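Local coordinates for putative glutathione transferase (Sphingobium chlorophenolicum, PDB 4FQU), which reduces glutathionyl-hydroquinones to hydroquinones at the expense of glutathione, a step in the breakdown of the pollutant pentachlorophenol, at residues R237-Y242 / R252-P257; R261-L266 / Q304-L309. One frame throughout, in Å; residues are numbered along the deposited sequence.

Contact 1. Residues R237-Y242 / R252-P257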
loop_
_atom_site.group_PDB
_atom_site.type_symbol
_atom_site.label_atom_id
_atom_site.label_comp_id
_atom_site.label_asym_id
_atom_site.label_seq_id
_atom_site.Cartn_x
_atom_site.Cartn_y
_atom_site.Cartn_z
ATOM N N ARG A 237 -1.483 -11.192 -8.788
ATOM C CA ARG A 237 -2.177 -10.303 -7.877
ATOM C C ARG A 237 -1.203 -9.403 -7.107
ATOM O O ARG A 237 -1.606 -8.532 -6.279
ATOM C CB ARG A 237 -2.945 -11.125 -6.853
ATOM C CG ARG A 237 -4.215 -11.616 -7.320
ATOM C CD ARG A 237 -4.553 -12.858 -6.621
ATOM N NE ARG A 237 -5.818 -13.345 -7.129
ATOM C CZ ARG A 237 -5.940 -14.199 -8.128
ATOM N NH1 ARG A 237 -4.880 -14.710 -8.729
ATOM N NH2 ARG A 237 -7.139 -14.546 -8.524
ATOM N N PHE A 238 0.082 -9.603 -7.361
ATOM C CA PHE A 238 1.069 -9.055 -6.434
ATOM C C PHE A 238 1.172 -7.547 -6.403
ATOM O O PHE A 238 0.821 -6.927 -5.413
ATOM C CB PHE A 238 2.424 -9.592 -6.711
ATOM C CG PHE A 238 3.324 -9.399 -5.602
ATOM C CD1 PHE A 238 4.042 -8.235 -5.485
ATOM C CD2 PHE A 238 3.439 -10.368 -4.632
ATOM C CE1 PHE A 238 4.900 -8.049 -4.433
ATOM C CE2 PHE A 238 4.301 -10.200 -3.592
ATOM C CZ PHE A 238 5.040 -9.039 -3.486
ATOM N N ASP A 239 1.680 -6.974 -7.491
ATOM C CA ASP A 239 1.764 -5.533 -7.619
ATOM C C ASP A 239 0.424 -4.826 -7.520
ATOM O O ASP A 239 0.368 -3.660 -7.164
ATOM C CB ASP A 239 2.394 -5.141 -8.950
ATOM C CG ASP A 239 3.826 -5.571 -9.064
ATOM O OD1 ASP A 239 4.361 -6.138 -8.098
ATOM O OD2 ASP A 239 4.423 -5.327 -10.133
ATOM N N ALA A 240 -0.652 -5.499 -7.866
ATOM C CA ALA A 240 -1.902 -4.785 -8.059
ATOM C C ALA A 240 -2.724 -4.885 -6.827
ATOM O O ALA A 240 -3.682 -4.174 -6.679
ATOM C CB ALA A 240 -2.653 -5.374 -9.207
ATOM N N ILE A 241 -2.337 -5.803 -5.951
ATOM C CA ILE A 241 -3.038 -5.988 -4.697
ATOM C C ILE A 241 -2.123 -6.154 -3.503
ATOM O O ILE A 241 -2.077 -5.278 -2.645
ATOM C CB ILE A 241 -3.913 -7.171 -4.763
ATOM C CG1 ILE A 241 -5.033 -6.855 -5.732
ATOM C CG2 ILE A 241 -4.434 -7.487 -3.384
ATOM C CD1 ILE A 241 -5.943 -7.994 -5.904
ATOM N N TYR A 242 -1.382 -7.256 -3.453
ATOM C CA TYR A 242 -0.464 -7.526 -2.336
ATOM C C TYR A 242 0.504 -6.359 -1.907
ATOM O O TYR A 242 0.547 -5.921 -0.755
ATOM C CB TYR A 242 0.299 -8.797 -2.662
ATOM C CG TYR A 242 -0.614 -9.992 -2.823
ATOM C CD1 TYR A 242 -1.793 -10.072 -2.122
ATOM C CD2 TYR A 242 -0.291 -11.053 -3.676
ATOM C CE1 TYR A 242 -2.632 -11.168 -2.257
ATOM C CE2 TYR A 242 -1.114 -12.166 -3.823
ATOM C CZ TYR A 242 -2.296 -12.231 -3.106
ATOM O OH TYR A 242 -3.161 -13.341 -3.203
ATOM N N ARG A 252 8.707 -4.468 -6.430
ATOM C CA ARG A 252 7.569 -4.975 -7.185
ATOM C C ARG A 252 7.960 -6.210 -7.932
ATOM O O ARG A 252 9.106 -6.381 -8.258
ATOM C CB ARG A 252 7.100 -3.923 -8.170
ATOM C CG ARG A 252 6.751 -2.667 -7.491
ATOM C CD ARG A 252 6.569 -1.539 -8.446
ATOM N NE ARG A 252 7.736 -1.406 -9.283
ATOM C CZ ARG A 252 7.688 -1.091 -10.565
ATOM N NH1 ARG A 252 6.518 -0.885 -11.146
ATOM N NH2 ARG A 252 8.810 -0.996 -11.247
ATOM N N ILE A 253 7.011 -7.077 -8.212
ATOM C CA ILE A 253 7.309 -8.157 -9.132
ATOM C C ILE A 253 7.827 -7.560 -10.437
ATOM O O ILE A 253 8.626 -8.192 -11.160
ATOM C CB ILE A 253 6.085 -9.030 -9.452
ATOM C CG1 ILE A 253 5.370 -9.438 -8.174
ATOM C CG2 ILE A 253 6.507 -10.260 -10.244
ATOM C CD1 ILE A 253 6.239 -10.183 -7.269
ATOM N N ALA A 254 7.371 -6.340 -10.725
ATOM C CA ALA A 254 7.811 -5.601 -11.896
ATOM C C ALA A 254 9.304 -5.342 -11.844
ATOM O O ALA A 254 9.912 -4.985 -12.825
ATOM C CB ALA A 254 7.096 -4.321 -11.965
ATOM N N ASP A 255 9.916 -5.525 -10.692
ATOM C CA ASP A 255 11.319 -5.203 -10.594
ATOM C C ASP A 255 12.158 -6.442 -10.709
ATOM O O ASP A 255 13.367 -6.385 -10.537
ATOM C CB ASP A 255 11.598 -4.517 -9.275
ATOM C CG ASP A 255 10.864 -3.210 -9.139
ATOM O OD1 ASP A 255 10.926 -2.422 -10.119
ATOM O OD2 ASP A 255 10.250 -2.973 -8.060
ATOM N N TYR A 256 11.506 -7.572 -10.961
ATOM C CA TYR A 256 12.193 -8.869 -11.113
ATOM C C TYR A 256 12.016 -9.301 -12.540
ATOM O O TYR A 256 10.977 -9.869 -12.876
ATOM C CB TYR A 256 11.547 -9.952 -10.250
ATOM C CG TYR A 256 11.886 -9.897 -8.801
ATOM C CD1 TYR A 256 13.121 -10.299 -8.342
ATOM C CD2 TYR A 256 10.949 -9.468 -7.882
ATOM C CE1 TYR A 256 13.428 -10.254 -7.009
ATOM C CE2 TYR A 256 11.236 -9.416 -6.543
ATOM C CZ TYR A 256 12.472 -9.813 -6.117
ATOM O OH TYR A 256 12.727 -9.765 -4.782
ATOM N N PRO A 257 12.999 -9.007 -13.395
ATOM C CA PRO A 257 12.883 -9.290 -14.820
ATOM C C PRO A 257 12.471 -10.720 -15.077
ATOM O O PRO A 257 11.459 -10.924 -15.712
ATOM C CB PRO A 257 14.275 -9.002 -15.345
ATOM C CG PRO A 257 15.091 -8.780 -14.154
ATOM C CD PRO A 257 14.206 -8.252 -13.121
#

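Contact 2. Residues R261-L266 / Q304-L309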
loop_
_atom_site.group_PDB
_atom_site.type_symbol
_atom_site.label_atom_id
_atom_site.label_comp_id
_atom_site.label_asym_id
_atom_site.label_seq_id
_atom_site.Cartn_x
_atom_site.Cartn_y
_atom_site.Cartn_z
ATOM N N ARG A 261 8.701 -11.879 -16.509
ATOM C CA ARG A 261 8.673 -12.537 -17.796
ATOM C C ARG A 261 7.755 -13.758 -17.709
ATOM O O ARG A 261 6.882 -13.927 -18.562
ATOM C CB ARG A 261 10.095 -12.899 -18.200
ATOM C CG ARG A 261 10.411 -12.996 -19.700
ATOM C CD ARG A 261 11.947 -13.183 -19.959
ATOM N NE ARG A 261 12.652 -13.985 -18.929
ATOM C CZ ARG A 261 12.684 -15.333 -18.866
ATOM N NH1 ARG A 261 12.042 -16.055 -19.802
ATOM N NH2 ARG A 261 13.344 -15.963 -17.859
ATOM N N LEU A 262 7.931 -14.593 -16.673
ATOM C CA LEU A 262 7.060 -15.751 -16.432
ATOM C C LEU A 262 5.593 -15.331 -16.328
ATOM O O LEU A 262 4.705 -15.965 -16.889
ATOM C CB LEU A 262 7.463 -16.515 -15.170
ATOM C CG LEU A 262 6.526 -17.662 -14.718
ATOM C CD1 LEU A 262 6.742 -18.850 -15.551
ATOM C CD2 LEU A 262 6.797 -18.070 -13.321
ATOM N N VAL A 263 5.333 -14.255 -15.613
ATOM C CA VAL A 263 3.975 -13.771 -15.482
ATOM C C VAL A 263 3.358 -13.339 -16.792
ATOM O O VAL A 263 2.183 -13.595 -17.032
ATOM C CB VAL A 263 3.942 -12.605 -14.551
ATOM C CG1 VAL A 263 2.745 -11.676 -14.893
ATOM C CG2 VAL A 263 3.958 -13.126 -13.118
ATOM N N GLY A 264 4.143 -12.667 -17.631
ATOM C CA GLY A 264 3.673 -12.230 -18.934
ATOM C C GLY A 264 3.370 -13.442 -19.802
ATOM O O GLY A 264 2.316 -13.539 -20.392
ATOM N N LYS A 265 4.301 -14.378 -19.863
ATOM C CA LYS A 265 4.130 -15.611 -20.599
ATOM C C LYS A 265 2.771 -16.233 -20.312
ATOM O O LYS A 265 2.009 -16.568 -21.221
ATOM C CB LYS A 265 5.225 -16.559 -20.156
ATOM C CG LYS A 265 5.589 -17.674 -21.078
ATOM C CD LYS A 265 6.984 -18.166 -20.679
ATOM C CE LYS A 265 7.355 -19.517 -21.284
ATOM N NZ LYS A 265 7.235 -19.653 -22.783
ATOM N N LEU A 266 2.471 -16.368 -19.031
ATOM C CA LEU A 266 1.280 -17.068 -18.604
ATOM C C LEU A 266 0.014 -16.225 -18.702
ATOM O O LEU A 266 -1.078 -16.742 -18.867
ATOM C CB LEU A 266 1.466 -17.584 -17.174
ATOM C CG LEU A 266 1.957 -19.027 -17.045
ATOM C CD1 LEU A 266 2.356 -19.379 -15.602
ATOM C CD2 LEU A 266 0.851 -19.895 -17.544
ATOM N N GLN A 304 -1.937 -0.475 -15.180
ATOM C CA GLN A 304 -1.095 -1.427 -15.922
ATOM C C GLN A 304 -0.090 -2.175 -15.034
ATOM O O GLN A 304 1.110 -1.857 -15.043
ATOM C CB GLN A 304 -0.362 -0.705 -17.070
ATOM C CG GLN A 304 0.637 -1.543 -17.863
ATOM C CD GLN A 304 -0.013 -2.739 -18.573
ATOM O OE1 GLN A 304 0.166 -2.909 -19.790
ATOM N NE2 GLN A 304 -0.755 -3.587 -17.808
ATOM N N PRO A 305 -0.571 -3.165 -14.258
ATOM C CA PRO A 305 0.248 -3.952 -13.317
ATOM C C PRO A 305 1.070 -5.121 -13.902
ATOM O O PRO A 305 1.729 -5.820 -13.131
ATOM C CB PRO A 305 -0.793 -4.497 -12.318
ATOM C CG PRO A 305 -2.046 -4.475 -13.011
ATOM C CD PRO A 305 -2.007 -3.354 -14.013
ATOM N N LEU A 306 1.032 -5.324 -15.218
ATOM C CA LEU A 306 1.640 -6.501 -15.832
ATOM C C LEU A 306 2.432 -6.098 -17.065
ATOM O O LEU A 306 2.591 -4.907 -17.305
ATOM C CB LEU A 306 0.538 -7.482 -16.203
ATOM C CG LEU A 306 -0.337 -8.016 -15.051
ATOM C CD1 LEU A 306 -1.374 -9.052 -15.522
ATOM C CD2 LEU A 306 0.531 -8.607 -13.982
ATOM N N PRO A 307 3.005 -7.074 -17.812
ATOM C CA PRO A 307 3.450 -6.807 -19.203
ATOM C C PRO A 307 2.749 -7.619 -20.354
ATOM O O PRO A 307 1.524 -7.889 -20.338
ATOM C CB PRO A 307 4.965 -7.122 -19.150
ATOM C CG PRO A 307 5.178 -7.916 -17.834
ATOM C CD PRO A 307 3.809 -8.159 -17.222
ATOM N N GLY A 308 3.540 -7.976 -21.368
ATOM C CA GLY A 308 3.059 -8.793 -22.473
ATOM C C GLY A 308 3.941 -10.021 -22.678
ATOM O O GLY A 308 3.967 -10.898 -21.802
ATOM N N LEU A 309 4.639 -10.086 -23.828
ATOM C CA LEU A 309 5.700 -11.092 -24.145
ATOM C C LEU A 309 6.640 -10.655 -25.321
ATOM O O LEU A 309 6.308 -10.876 -26.488
ATOM C CB LEU A 309 5.113 -12.504 -24.423
ATOM C CG LEU A 309 3.606 -12.855 -24.407
ATOM C CD1 LEU A 309 2.713 -11.903 -25.277
ATOM C CD2 LEU A 309 3.359 -14.352 -24.765
#

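Contact 1. Residues R237-Y242 / R252-P257
The Phe238 ring carries an aliphatic group on each face: Ile253 CD1 lies over one, 3.6 Å from the ring centroid in a CH-pi contact, and Tyr242 CB, one helical turn on, sits above the opposite face toward the rim. Ile253 CG1 lies over the same face as CD1, near Phe238 CG and CD1. With CG anti to the backbone N (chi1 -163°), the Phe238 side chain crosses that of Ile253 at about a right angle. An alanine in place of Phe238 would probably loosen the hold of the helix on the 3-10 segment 253-255, since Ile253 would lose its aromatic partner. A second flat group, the Arg252 guanidinium, has Ala254 CB over its centre and grips Asp255 side-on, NE to OD2 and NH2 to OD1 (2.8 Å), while Arg252 N also donates to Asp255 OD2. Beside Phe238, the Asp239 carboxylate receives backbone N-H groups: Ile253 N meets the syn lone pair of OD1 at 2.8 Å, and Ala254 N, less surely placed, reaches OD2 at 3.2 Å. Within the GST C-terminal helical domain, helix 226-245 thus holds the loop leading to helix 257-268. Phe238 and Tyr242 also pack on Val183 of helix 182-187, and Tyr256, at the N-cap position, touches helix 192-212.

Contact 2. Residues R261-L266 / Q304-L309
Arg261 NH2 is the best-held polar atom, gripped by two acceptors, Asn258 OD1 and the carbonyl oxygen of Arg216, while NH1 makes a salt bridge to Glu217. CB of Arg261 points away from segment 304-309, and its guanidinium bonds to other parts of the chain; the meeting of that segment with helix 257-268 is van der Waals packing. The nearest CA pair is Gly264 and Gly308, 5.0 Å apart. With no side chain at Gly264, the tail passes close to the helix backbone. One residue earlier, Val263 CG1, anti to the backbone N (chi1 153°), meets Leu306 CD2 at 3.9 Å, the two side chains crossing at about a right angle. Pro307 CD adds a looser touch on Val263 CG1 at 4.4 Å. Farther along, Leu309 CG lies 4.3 Å from Gly264 O, but Gly308 and Leu309 are poorly ordered. Val263 also packs on Leu235 of helix 226-245. Away from the glutathione site, this is an irregular C-terminal tail laid across a helix of the all-helical C-terminal domain of a GST-fold protein.

From the N terminus the chain first reaches contact 1 on helix 226-245, turns back through a nine-residue connection, and closes it with 252-257, which runs straight into helix 257-268. Contact 2 opens on that helix and closes a much wider loop, 37 residues between its segments, that passes through helix 278-287 before the C-terminal tail returns. The two are in series, neither nested nor crossed, with centres about 10 Å apart. They meet where Pro305 CB packs on Ala240 CB at 3.7 Å, so the tail lies against both helix 226-245 and helix 257-268. Together they tie two successive helices to their connecting loop and the C-terminal tail.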